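Local structure of plasmodesmata-located protein 8 (Arabidopsis thaliana, 6GRF) at residues Leu183-Ser186 and Val187-Lys191; Ser75-Ser78 and Lys79-Thr83. The protein probably modulates cell-to-cell trafficking through plasmodesmata, as an extracellular tandem of two disulfide-bonded DUF26 domains carried on a transmembrane helix. All blocks are in the same frame, centred on the assembly; numbering follows the deposited sequence. Where two conformers were deposited one is given.

Contact 1: Leu183-Ser186 and Val187-Lys191; sequences LAES and VGKLK
The backbone oxygen of S186 receives the amide of L190 at 2.9 Å from O to N, the shortest of four i to i+4 bonds that tie 183-186 to 187-191 within helix 176-193, the second helix of the second DUF26 (Gnk2-like) domain. The other three run from V187 N to L183 O, from G188 N to A184 O and from K189 N to E185 O; the last is the most bent, with an N-H...O angle of 145°.

One face of the helix is buried: L183, S186 and L190 lean on strand 207-213 of the antiparallel sheet, S186 and L190 reach strand 199-204 as well, and V187 and L190 meet L146 of helix 136-149. V187 sets CG2 beside its own backbone N, which lays that methyl 3.6 Å from L183 O, next to the amide bond.

On another face E185 and K189 run up from adjacent turns and cross at a slant. K189 CG stands beside its backbone N (chi1 -72°) and grazes the carbonyl of its bonding partner, 3.1 Å from E185 O. E185 is bent at chi2 (71°), which brings its carboxylate round to the lysine chain. There OE2 meets the methylene rather than the ammonium: E185 OE2 lies 3.4 Å from K189 CE but 4.1 Å from K189 NZ, beyond salt-bridge range.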
ATOM      1  N   LEU A 183     -11.668   2.031   0.484  1.00 27.99           N
ATOM      2  CA  LEU A 183     -11.705   1.442   1.836  1.00 28.11           C
ATOM      3  C   LEU A 183     -12.984   0.620   2.013  1.00 28.11           C
ATOM      4  O   LEU A 183     -12.940  -0.428   2.634  1.00 28.30           O
ATOM      5  CB  LEU A 183     -11.586   2.541   2.896  1.00 27.41           C
ATOM      6  CG  LEU A 183     -10.193   3.151   3.004  1.00 26.68           C
ATOM      7  CD1 LEU A 183     -10.166   4.288   4.002  1.00 26.71           C
ATOM      8  CD2 LEU A 183      -9.176   2.093   3.368  1.00 26.53           C
ATOM      9  N   ALA A 184     -14.093   1.078   1.426  1.00 29.07           N
ATOM     10  CA  ALA A 184     -15.352   0.316   1.440  1.00 30.92           C
ATOM     11  C   ALA A 184     -15.112  -1.078   0.848  1.00 31.41           C
ATOM     12  O   ALA A 184     -15.535  -2.064   1.413  1.00 31.65           O
ATOM     13  CB  ALA A 184     -16.450   1.045   0.695  1.00 31.80           C
ATOM     14  N   GLU A 185     -14.390  -1.146  -0.273  1.00 31.68           N
ATOM     15  CA  GLU A 185     -14.067  -2.421  -0.887  1.00 32.96           C
ATOM     16  C   GLU A 185     -13.128  -3.240   0.017  1.00 31.54           C
ATOM     17  O   GLU A 185     -13.259  -4.443   0.075  1.00 31.35           O
ATOM     18  CB  GLU A 185     -13.462  -2.197  -2.278  1.00 34.97           C
ATOM     19  CG  GLU A 185     -13.109  -3.484  -3.015  1.00 37.20           C
ATOM     20  CD  GLU A 185     -14.298  -4.295  -3.498  1.00 40.07           C
ATOM     21  OE1 GLU A 185     -15.440  -3.810  -3.352  1.00 42.03           O
ATOM     22  OE2 GLU A 185     -14.076  -5.409  -4.031  1.00 43.64           O
ATOM     23  N   SER A 186     -12.150  -2.599   0.664  1.00 30.67           N
ATOM     24  CA  SER A 186     -11.218  -3.286   1.582  1.00 31.68           C
ATOM     25  C   SER A 186     -11.974  -4.039   2.679  1.00 32.10           C
ATOM     26  O   SER A 186     -11.683  -5.182   2.978  1.00 32.26           O
ATOM     27  CB  SER A 186     -10.290  -2.323   2.243  1.00 31.54           C
ATOM     28  OG  SER A 186      -9.084  -2.243   1.528  1.00 34.58           O
ATOM     29  N   VAL A 187     -12.908  -3.327   3.297  1.00 32.07           N
ATOM     30  CA  VAL A 187     -13.635  -3.802   4.450  1.00 33.03           C
ATOM     31  C   VAL A 187     -14.536  -4.955   4.011  1.00 33.61           C
ATOM     32  O   VAL A 187     -14.609  -5.988   4.695  1.00 34.30           O
ATOM     33  CB  VAL A 187     -14.405  -2.639   5.104  1.00 33.28           C
ATOM     34  CG1 VAL A 187     -15.593  -3.098   5.941  1.00 34.16           C
ATOM     35  CG2 VAL A 187     -13.447  -1.779   5.915  1.00 33.06           C
ATOM     36  N   GLY A 188     -15.210  -4.768   2.872  1.00 33.63           N
ATOM     37  CA  GLY A 188     -15.985  -5.832   2.258  1.00 34.35           C
ATOM     38  C   GLY A 188     -15.153  -7.096   2.127  1.00 34.71           C
ATOM     39  O   GLY A 188     -15.612  -8.190   2.420  1.00 35.02           O
ATOM     40  N   LYS A 189     -13.901  -6.923   1.696  1.00 34.37           N
ATOM     41  CA  LYS A 189     -13.003  -8.029   1.445  1.00 35.31           C
ATOM     42  C   LYS A 189     -12.576  -8.682   2.762  1.00 34.06           C
ATOM     43  O   LYS A 189     -12.451  -9.894   2.820  1.00 34.71           O
ATOM     44  CB  LYS A 189     -11.760  -7.559   0.690  1.00 35.90           C
ATOM     45  CG  LYS A 189     -11.989  -7.194  -0.764  1.00 37.88           C
ATOM     46  CD  LYS A 189     -12.362  -8.368  -1.618  1.00 40.70           C
ATOM     47  CE  LYS A 189     -12.148  -8.097  -3.090  1.00 42.71           C
ATOM     48  NZ  LYS A 189     -12.685  -9.216  -3.899  1.00 45.88           N
ATOM     49  N   LEU A 190     -12.297  -7.862   3.780  1.00 32.43           N
ATOM     50  CA  LEU A 190     -11.909  -8.360   5.088  1.00 32.85           C
ATOM     51  C   LEU A 190     -13.036  -9.268   5.589  1.00 34.05           C
ATOM     52  O   LEU A 190     -12.782 -10.381   6.019  1.00 34.51           O
ATOM     53  CB  LEU A 190     -11.614  -7.204   6.060  1.00 31.32           C
ATOM     54  CG  LEU A 190     -10.218  -6.586   5.957  1.00 31.00           C
ATOM     55  CD1 LEU A 190     -10.138  -5.246   6.671  1.00 30.23           C
ATOM     56  CD2 LEU A 190      -9.151  -7.524   6.490  1.00 31.53           C
ATOM     57  N   LYS A 191     -14.279  -8.812   5.428  1.00 34.89           N
ATOM     58  CA  LYS A 191     -15.437  -9.548   5.917  1.00 37.07           C
ATOM     59  C   LYS A 191     -15.606 -10.844   5.118  1.00 38.72           C
ATOM     60  O   LYS A 191     -15.901 -11.873   5.688  1.00 39.09           O
ATOM     61  CB  LYS A 191     -16.705  -8.695   5.841  1.00 37.58           C
ATOM     62  CG  LYS A 191     -16.795  -7.557   6.849  1.00 37.40           C
ATOM     63  CD  LYS A 191     -17.829  -6.527   6.450  1.00 38.68           C
ATOM     64  CE  LYS A 191     -17.734  -5.233   7.228  1.00 39.10           C
ATOM     65  NZ  LYS A 191     -18.412  -5.328   8.544  1.00 40.59           N
TER

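Contact 2: Ser75-Ser78 and Lys79-Thr83; sequences SDCS and KCIQT
Residues 75-78 and 79-83 form one regular run of helix 74-91, in which the amides of K79, C80, I81 and Q82 bond to the carbonyls of S75, D76, C77 and S78, the Q82 N to S78 O bond being shortest at 2.8 Å.

C77 and I81 meet one turn apart on the buried side. I81 holds CG1 beside its own backbone N (chi1 -70°), and this branch comes down on the preceding turn, 3.1 Å from C77 O and, more loosely, 4.3 Å from C77 SG. Beyond the helix I81 packs against Y66 and C68 of strand 62-68 and V35 of helix 23-39, while C77 is disulfide-bonded to C68, so the isoleucine lies against both ends of that bridge.

C80 has SG anti to its backbone N (chi1 -170°) and joins C105 of strand 105-110 in a second disulfide; its CB rests 3.5 Å from D76 O, beside the C80 amide bond.

Toward the surface, K79 O takes two bonds from T83. T83 OG1 donates at 2.8 Å to K79 O from above the carbonyl plane, and T83 N approaches the opposite face of that plane at 3.0 Å from K79 O.

Two covalent links and an apolar contact thus fasten this helix of the first DUF26 domain to its sheet, while the threonine hydroxyl finds its acceptor within the helix.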
ATOM      1  N   SER A  75      12.359  11.128   9.280  1.00 65.29           N
ATOM      2  CA  SER A  75      13.575  10.326   9.206  1.00 64.97           C
ATOM      3  C   SER A  75      13.233   8.838   9.066  1.00 62.30           C
ATOM      4  O   SER A  75      13.973   8.095   8.420  1.00 62.21           O
ATOM      5  CB  SER A  75      14.456  10.568  10.401  1.00 69.35           C
ATOM      6  OG  SER A  75      13.851  10.071  11.583  1.00 70.91           O
ATOM      7  N   ASP A  76      12.115   8.415   9.672  1.00 61.02           N
ATOM      8  CA  ASP A  76      11.664   7.025   9.605  1.00 58.60           C
ATOM      9  C   ASP A  76      11.119   6.716   8.206  1.00 53.44           C
ATOM     10  O   ASP A  76      11.300   5.610   7.694  1.00 51.99           O
ATOM     11  CB  ASP A  76      10.615   6.727  10.677  1.00 60.55           C
ATOM     12  CG  ASP A  76      11.206   6.545  12.061  1.00 64.87           C
ATOM     13  OD1 ASP A  76      11.110   7.493  12.864  1.00 69.02           O
ATOM     14  OD2 ASP A  76      11.748   5.458  12.327  1.00 65.06           O
ATOM     15  N   CYS A  77      10.429   7.691   7.609  1.00 50.91           N
ATOM     16  CA  CYS A  77       9.869   7.540   6.265  1.00 46.96           C
ATOM     17  C   CYS A  77      11.016   7.389   5.244  1.00 44.83           C
ATOM     18  O   CYS A  77      10.968   6.495   4.403  1.00 42.16           O
ATOM     19  CB  CYS A  77       8.909   8.691   5.967  1.00 46.63           C
ATOM     20  SG  CYS A  77       8.384   8.825   4.239  1.00 43.90           S
ATOM     21  N   SER A  78      12.071   8.210   5.374  1.00 46.09           N
ATOM     22  CA  SER A  78      13.260   8.168   4.492  1.00 45.34           C
ATOM     23  C   SER A  78      13.992   6.827   4.599  1.00 44.58           C
ATOM     24  O   SER A  78      14.362   6.238   3.591  1.00 42.51           O
ATOM     25  CB  SER A  78      14.202   9.295   4.795  1.00 49.07           C
ATOM     26  OG  SER A  78      13.596  10.545   4.497  1.00 50.62           O
ATOM     27  N   LYS A  79      14.214   6.361   5.830  1.00 46.20           N
ATOM     28  CA  LYS A  79      14.890   5.093   6.076  0.50 47.01           C
ATOM     29  C   LYS A  79      14.143   3.974   5.337  1.00 44.11           C
ATOM     30  O   LYS A  79      14.746   3.183   4.629  1.00 43.50           O
ATOM     31  CB  LYS A  79      14.952   4.798   7.580  0.50 49.97           C
ATOM     32  CG  LYS A  79      16.313   4.356   8.100  0.50 53.24           C
ATOM     33  CD  LYS A  79      17.123   5.485   8.701  0.50 56.45           C
ATOM     34  CE  LYS A  79      18.484   5.035   9.178  0.50 60.07           C
ATOM     35  NZ  LYS A  79      19.041   5.977  10.173  0.50 64.37           N
ATOM     36  N   CYS A  80      12.819   3.929   5.539  1.00 42.85           N
ATOM     37  CA  CYS A  80      11.936   2.910   4.970  1.00 41.41           C
ATOM     38  C   CYS A  80      11.988   2.961   3.436  1.00 38.48           C
ATOM     39  O   CYS A  80      11.988   1.930   2.780  1.00 37.37           O
ATOM     40  CB  CYS A  80      10.494   3.115   5.432  1.00 42.08           C
ATOM     41  SG  CYS A  80       9.377   1.743   5.026  1.00 42.69           S
ATOM     42  N   ILE A  81      11.976   4.175   2.885  1.00 37.34           N
ATOM     43  CA  ILE A  81      11.948   4.377   1.447  1.00 35.65           C
ATOM     44  C   ILE A  81      13.307   3.973   0.848  1.00 36.52           C
ATOM     45  O   ILE A  81      13.339   3.287  -0.154  1.00 36.52           O
ATOM     46  CB  ILE A  81      11.527   5.821   1.105  1.00 35.09           C
ATOM     47  CG1 ILE A  81      10.047   6.052   1.424  1.00 34.17           C
ATOM     48  CG2 ILE A  81      11.825   6.175  -0.351  1.00 34.32           C
ATOM     49  CD1 ILE A  81       9.088   5.314   0.514  1.00 32.69           C
ATOM     50  N   GLN A  82      14.418   4.331   1.494  1.00 38.79           N
ATOM     51  CA  GLN A  82      15.735   3.906   1.018  1.00 40.33           C
ATOM     52  C   GLN A  82      15.776   2.371   0.980  1.00 39.96           C
ATOM     53  O   GLN A  82      16.235   1.792  -0.001  1.00 40.67           O
ATOM     54  CB  GLN A  82      16.858   4.500   1.875  1.00 43.67           C
ATOM     55  CG  GLN A  82      18.268   4.135   1.414  1.00 46.67           C
ATOM     56  CD  GLN A  82      18.539   4.511  -0.026  1.00 46.35           C
ATOM     57  OE1 GLN A  82      18.430   3.684  -0.930  1.00 46.13           O
ATOM     58  NE2 GLN A  82      18.883   5.768  -0.255  1.00 47.08           N
ATOM     59  N   THR A  83      15.275   1.725   2.034  1.00 39.19           N
ATOM     60  CA  THR A  83      15.263   0.260   2.126  1.00 39.65           C
ATOM     61  C   THR A  83      14.408  -0.321   0.990  1.00 37.47           C
ATOM     62  O   THR A  83      14.727  -1.362   0.394  1.00 38.31           O
ATOM     63  CB  THR A  83      14.761  -0.195   3.504  1.00 40.43           C
ATOM     64  OG1 THR A  83      15.549   0.455   4.499  1.00 42.31           O
ATOM     65  CG2 THR A  83      14.837  -1.695   3.690  1.00 41.62           C
TER

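Contacts 1 and 2 lie on corresponding helices of the tandem, though not at the same turn: each is on the long second helix of its own DUF26 domain, beside a five-stranded antiparallel sheet of strand order 1-4-5-3-2. Their centres are about 29 Å apart, on opposite sides of the chain's centre, and they do not touch. Both are partly buried. Contact 2 lies near the start of helix 74-91, and its inner face is tied down by cysteines. Contact 1 sits further along helix 176-193, where leucine, valine and serine make the inner packing and a charged pair, E185 and K189, lies on the partly exposed side, E185 still touching L204 of the sheet.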